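PDB 4ONZ: putative glycoside hydrolase from Bacteroides ovatus, which probably belongs to the beta-propeller proteins of the beta-fructosidase clan, a fold shared by many glycoside hydrolases. Local coordinates for residues L230-D242 / D292-F304. Residues are numbered along the deposited sequence; the frame is centred on the assembly and turned at random.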
loop_
_atom_site.group_PDB
_atom_site.type_symbol
_atom_site.label_atom_id
_atom_site.label_comp_id
_atom_site.label_asym_id
_atom_site.label_seq_id
_atom_site.Cartn_x
_atom_site.Cartn_y
_atom_site.Cartn_z
ATOM N N LEU A 230 0.416 1.313 22.053
ATOM C CA LEU A 230 0.301 1.833 20.686
ATOM C C LEU A 230 -0.942 2.702 20.607
ATOM O O LEU A 230 -2.037 2.263 20.982
ATOM C CB LEU A 230 0.188 0.688 19.685
ATOM C CG LEU A 230 1.408 -0.218 19.566
ATOM C CD1 LEU A 230 1.073 -1.477 18.777
ATOM C CD2 LEU A 230 2.553 0.559 18.932
HETATM N N MSE A 231 -0.784 3.924 20.105
HETATM C CA MSE A 231 -1.896 4.852 19.998
HETATM C C MSE A 231 -2.695 4.628 18.741
HETATM O O MSE A 231 -2.176 4.790 17.633
HETATM C CB MSE A 231 -1.361 6.279 19.969
HETATM C CG MSE A 231 -2.534 7.249 19.898
HETATM SE SE MSE A 231 -1.888 9.096 19.979
HETATM C CE MSE A 231 -1.193 9.175 18.151
ATOM N N LYS A 232 -3.973 4.283 18.899
ATOM C CA LYS A 232 -4.855 4.062 17.752
ATOM C C LYS A 232 -5.516 5.371 17.359
ATOM O O LYS A 232 -6.086 6.065 18.204
ATOM C CB LYS A 232 -5.941 3.039 18.074
ATOM C CG LYS A 232 -5.415 1.661 18.401
ATOM C CD LYS A 232 -6.536 0.726 18.807
ATOM C CE LYS A 232 -5.969 -0.643 19.122
ATOM N NZ LYS A 232 -7.026 -1.629 19.455
ATOM N N ILE A 233 -5.439 5.696 16.074
ATOM C CA ILE A 233 -6.057 6.891 15.527
ATOM C C ILE A 233 -7.511 6.597 15.169
ATOM O O ILE A 233 -8.391 7.389 15.481
ATOM C CB ILE A 233 -5.266 7.402 14.319
ATOM C CG1 ILE A 233 -3.846 7.754 14.791
ATOM C CG2 ILE A 233 -5.965 8.608 13.713
ATOM C CD1 ILE A 233 -2.928 8.249 13.700
ATOM N N ILE A 234 -7.736 5.493 14.457
ATOM C CA ILE A 234 -9.080 4.970 14.212
ATOM C C ILE A 234 -9.029 3.455 14.315
ATOM O O ILE A 234 -7.947 2.849 14.307
ATOM C CB ILE A 234 -9.704 5.363 12.858
ATOM C CG1 ILE A 234 -8.844 4.891 11.678
ATOM C CG2 ILE A 234 -9.950 6.865 12.821
ATOM C CD1 ILE A 234 -9.610 4.878 10.377
ATOM N N GLN A 235 -10.207 2.862 14.447
ATOM C CA GLN A 235 -10.348 1.423 14.524
ATOM C C GLN A 235 -11.676 1.029 13.886
ATOM O O GLN A 235 -12.450 1.897 13.471
ATOM C CB GLN A 235 -10.195 0.930 15.968
ATOM C CG GLN A 235 -11.085 1.614 16.980
ATOM C CD GLN A 235 -10.575 1.402 18.390
ATOM O OE1 GLN A 235 -10.040 2.319 19.000
ATOM N NE2 GLN A 235 -10.680 0.176 18.889
ATOM N N PRO A 236 -11.926 -0.276 13.758
ATOM C CA PRO A 236 -13.149 -0.731 13.100
ATOM C C PRO A 236 -14.445 -0.332 13.788
ATOM O O PRO A 236 -14.480 -0.158 15.009
ATOM C CB PRO A 236 -12.978 -2.248 13.071
ATOM C CG PRO A 236 -11.504 -2.436 13.035
ATOM C CD PRO A 236 -10.963 -1.378 13.930
ATOM N N ARG A 237 -15.497 -0.214 12.978
ATOM C CA ARG A 237 -16.803 0.230 13.412
ATOM C C ARG A 237 -17.896 -0.726 12.982
ATOM O O ARG A 237 -18.045 -1.000 11.790
ATOM C CB ARG A 237 -17.135 1.558 12.736
ATOM C CG ARG A 237 -16.163 2.682 12.970
ATOM C CD ARG A 237 -16.587 3.925 12.197
ATOM N NE ARG A 237 -16.410 3.803 10.748
ATOM C CZ ARG A 237 -16.675 4.777 9.876
ATOM N NH1 ARG A 237 -17.149 5.943 10.296
ATOM N NH2 ARG A 237 -16.478 4.591 8.576
ATOM N N LYS A 238 -18.698 -1.193 13.935
ATOM C CA LYS A 238 -19.826 -2.043 13.591
ATOM C C LYS A 238 -20.797 -1.231 12.719
ATOM O O LYS A 238 -20.876 -0.006 12.834
ATOM C CB LYS A 238 -20.515 -2.589 14.854
ATOM C CG LYS A 238 -21.088 -1.527 15.784
ATOM C CD LYS A 238 -21.651 -2.140 17.059
ATOM C CE LYS A 238 -22.177 -1.053 17.995
ATOM N NZ LYS A 238 -22.682 -1.603 19.282
ATOM N N GLY A 239 -21.498 -1.911 11.819
ATOM C CA GLY A 239 -22.471 -1.258 10.952
ATOM C C GLY A 239 -21.895 -0.540 9.738
ATOM O O GLY A 239 -22.656 -0.062 8.889
ATOM N N HIS A 240 -20.567 -0.456 9.639
ATOM C CA HIS A 240 -19.906 0.219 8.511
ATOM C C HIS A 240 -19.047 -0.755 7.715
ATOM O O HIS A 240 -18.754 -1.860 8.172
ATOM C CB HIS A 240 -19.025 1.376 8.997
ATOM C CG HIS A 240 -19.792 2.534 9.545
ATOM N ND1 HIS A 240 -20.269 2.566 10.838
ATOM C CD2 HIS A 240 -20.161 3.705 8.978
ATOM C CE1 HIS A 240 -20.910 3.705 11.039
ATOM N NE2 HIS A 240 -20.855 4.415 9.926
ATOM N N PHE A 241 -18.630 -0.317 6.531
ATOM C CA PHE A 241 -17.790 -1.122 5.636
ATOM C C PHE A 241 -16.456 -1.499 6.289
ATOM O O PHE A 241 -15.868 -2.521 5.934
ATOM C CB PHE A 241 -17.508 -0.371 4.313
ATOM C CG PHE A 241 -16.498 0.735 4.448
ATOM C CD1 PHE A 241 -16.870 1.978 4.926
ATOM C CD2 PHE A 241 -15.167 0.524 4.109
ATOM C CE1 PHE A 241 -15.944 2.997 5.058
ATOM C CE2 PHE A 241 -14.229 1.524 4.257
ATOM C CZ PHE A 241 -14.619 2.772 4.729
ATOM N N ASP A 242 -15.969 -0.652 7.202
ATOM C CA ASP A 242 -14.709 -0.887 7.897
ATOM C C ASP A 242 -15.003 -1.458 9.277
ATOM O O ASP A 242 -14.583 -0.924 10.310
ATOM C CB ASP A 242 -13.826 0.384 7.935
ATOM C CG ASP A 242 -14.479 1.572 8.623
ATOM O OD1 ASP A 242 -15.714 1.601 8.816
ATOM O OD2 ASP A 242 -13.732 2.513 8.965
ATOM N N ASP A 292 -1.729 18.723 13.230
ATOM C CA ASP A 292 -1.723 17.624 14.207
ATOM C C ASP A 292 -2.184 16.342 13.497
ATOM O O ASP A 292 -3.382 16.046 13.476
ATOM C CB ASP A 292 -2.635 17.951 15.400
ATOM C CG ASP A 292 -2.554 16.905 16.512
ATOM O OD1 ASP A 292 -1.960 15.827 16.299
ATOM O OD2 ASP A 292 -3.083 17.161 17.612
ATOM N N PRO A 293 -1.231 15.550 12.953
ATOM C CA PRO A 293 -1.601 14.383 12.150
ATOM C C PRO A 293 -2.270 13.225 12.894
ATOM O O PRO A 293 -2.661 12.256 12.256
ATOM C CB PRO A 293 -0.267 13.943 11.532
ATOM C CG PRO A 293 0.763 14.400 12.496
ATOM C CD PRO A 293 0.220 15.613 13.202
ATOM N N TYR A 294 -2.410 13.332 14.215
ATOM C CA TYR A 294 -3.086 12.313 15.013
ATOM C C TYR A 294 -4.555 12.685 15.207
ATOM O O TYR A 294 -5.360 11.869 15.670
ATOM C CB TYR A 294 -2.420 12.183 16.385
ATOM C CG TYR A 294 -0.920 12.079 16.316
ATOM C CD1 TYR A 294 -0.316 11.023 15.655
ATOM C CD2 TYR A 294 -0.100 13.039 16.911
ATOM C CE1 TYR A 294 1.060 10.914 15.587
ATOM C CE2 TYR A 294 1.282 12.944 16.835
ATOM C CZ TYR A 294 1.857 11.874 16.176
ATOM O OH TYR A 294 3.225 11.754 16.091
ATOM N N LYS A 295 -4.902 13.917 14.843
ATOM C CA LYS A 295 -6.248 14.448 15.056
ATOM C C LYS A 295 -7.126 14.270 13.823
ATOM O O LYS A 295 -6.864 14.847 12.763
ATOM C CB LYS A 295 -6.151 15.927 15.447
ATOM C CG LYS A 295 -7.463 16.650 15.697
ATOM C CD LYS A 295 -7.187 18.136 15.894
ATOM C CE LYS A 295 -8.459 18.954 16.032
ATOM N NZ LYS A 295 -9.160 18.700 17.317
ATOM N N VAL A 296 -8.176 13.468 13.984
ATOM C CA VAL A 296 -9.126 13.186 12.915
ATOM C C VAL A 296 -10.104 14.350 12.779
ATOM O O VAL A 296 -10.663 14.806 13.774
ATOM C CB VAL A 296 -9.919 11.891 13.211
ATOM C CG1 VAL A 296 -11.027 11.668 12.182
ATOM C CG2 VAL A 296 -8.971 10.701 13.262
ATOM N N LEU A 297 -10.278 14.839 11.555
ATOM C CA LEU A 297 -11.225 15.918 11.270
ATOM C C LEU A 297 -12.495 15.349 10.676
ATOM O O LEU A 297 -13.578 15.836 10.971
ATOM C CB LEU A 297 -10.642 16.941 10.289
ATOM C CG LEU A 297 -9.410 17.719 10.739
ATOM C CD1 LEU A 297 -9.038 18.745 9.681
ATOM C CD2 LEU A 297 -9.637 18.383 12.086
ATOM N N ASP A 298 -12.367 14.329 9.828
ATOM C CA ASP A 298 -13.532 13.732 9.189
ATOM C C ASP A 298 -13.196 12.329 8.692
ATOM O O ASP A 298 -12.026 11.990 8.521
ATOM C CB ASP A 298 -14.010 14.621 8.032
ATOM C CG ASP A 298 -15.498 14.442 7.708
ATOM O OD1 ASP A 298 -16.160 13.512 8.237
ATOM O OD2 ASP A 298 -16.015 15.255 6.915
ATOM N N ARG A 299 -14.238 11.538 8.441
ATOM C CA ARG A 299 -14.097 10.147 8.018
ATOM C C ARG A 299 -15.339 9.770 7.213
ATOM O O ARG A 299 -16.466 10.113 7.603
ATOM C CB ARG A 299 -13.974 9.278 9.276
ATOM C CG ARG A 299 -13.683 7.800 9.079
ATOM C CD ARG A 299 -13.583 7.165 10.449
ATOM N NE ARG A 299 -13.402 5.721 10.439
ATOM C CZ ARG A 299 -13.307 4.981 11.543
ATOM N NH1 ARG A 299 -13.399 5.549 12.740
ATOM N NH2 ARG A 299 -13.137 3.673 11.461
ATOM N N LEU A 300 -15.151 9.119 6.067
ATOM C CA LEU A 300 -16.293 8.702 5.250
ATOM C C LEU A 300 -17.086 7.591 5.924
ATOM O O LEU A 300 -16.508 6.631 6.436
ATOM C CB LEU A 300 -15.844 8.224 3.871
ATOM C CG LEU A 300 -15.203 9.308 3.005
ATOM C CD1 LEU A 300 -14.760 8.735 1.679
ATOM C CD2 LEU A 300 -16.184 10.438 2.791
ATOM N N ASP A 301 -18.406 7.748 5.941
ATOM C CA ASP A 301 -19.303 6.738 6.484
ATOM C C ASP A 301 -19.440 5.570 5.524
ATOM O O ASP A 301 -19.584 4.434 5.955
ATOM C CB ASP A 301 -20.702 7.316 6.727
ATOM C CG ASP A 301 -20.766 8.186 7.952
ATOM O OD1 ASP A 301 -19.925 8.014 8.851
ATOM O OD2 ASP A 301 -21.683 9.023 8.030
ATOM N N LYS A 302 -19.442 5.883 4.233
ATOM C CA LYS A 302 -19.580 4.910 3.163
ATOM C C LYS A 302 -18.303 4.909 2.348
ATOM O O LYS A 302 -17.647 5.952 2.224
ATOM C CB LYS A 302 -20.748 5.303 2.247
ATOM C CG LYS A 302 -22.116 5.312 2.916
ATOM C CD LYS A 302 -22.567 3.915 3.289
ATOM C CE LYS A 302 -23.990 3.905 3.837
ATOM N NZ LYS A 302 -24.481 2.506 4.013
ATOM N N PRO A 303 -17.949 3.755 1.764
ATOM C CA PRO A 303 -16.722 3.731 0.986
ATOM C C PRO A 303 -16.836 4.582 -0.282
ATOM O O PRO A 303 -17.933 4.763 -0.809
ATOM C CB PRO A 303 -16.533 2.239 0.662
ATOM C CG PRO A 303 -17.883 1.627 0.761
ATOM C CD PRO A 303 -18.701 2.487 1.684
ATOM N N PHE A 304 -15.722 5.156 -0.725
ATOM C CA PHE A 304 -15.725 5.960 -1.945
ATOM C C PHE A 304 -15.425 5.069 -3.151
ATOM O O PHE A 304 -15.625 5.471 -4.293
ATOM C CB PHE A 304 -14.712 7.107 -1.855
ATOM C CG PHE A 304 -13.278 6.683 -2.044
ATOM C CD1 PHE A 304 -12.523 6.227 -0.980
ATOM C CD2 PHE A 304 -12.678 6.771 -3.290
ATOM C CE1 PHE A 304 -11.201 5.852 -1.160
ATOM C CE2 PHE A 304 -11.367 6.385 -3.477
ATOM C CZ PHE A 304 -10.622 5.935 -2.413
HETATM O O HOH W 1 -20.237 1.739 5.478
#
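Arg299 reaches out from edge strand 296-299 with its chain extended and CG trans to the backbone N (chi1 -174°), which carries its guanidinium into the loop 230-242. There NH2 donates twice: to Gln235 O at 2.8 Å, within the guanidinium plane, and to Asp242 OD2, also at 2.8 Å, a salt bridge that meets the carboxylate from above its plane. Tyr263 OH, on strand 258-266, bonds both Arg299 NE and Asp242 OD2. Within the loop, Arg237 NE and NH2 converge side-on on Asp242 OD1; NH2 also crosses to Leu300 O (3.0 Å, 162°). Asp301 OD1 lies at long salt-bridge distance from Arg237 NH1 (3.8 Å). A water bridges Phe241 N and Asp301 O.

The two guanidinium groups stack nearly parallel, centres 3.8 Å apart; Ile234 covers the other face of Arg299, and His240 that of Arg237.

Apolar contacts flank this cluster. Pro303 CB sits over the Phe241 ring in a CH-pi contact, 4.1 Å from its centroid. Toward the other end, Val296 CG2 meets Ile233 CG2 (3.7 Å) and Ile234 CG2.

With one oxygen of Asp242 bonded to each, the stacked arginines probably have their like charges offset, and bonds from both to backbone carbonyls of the opposite segment help join loop to sheet edge.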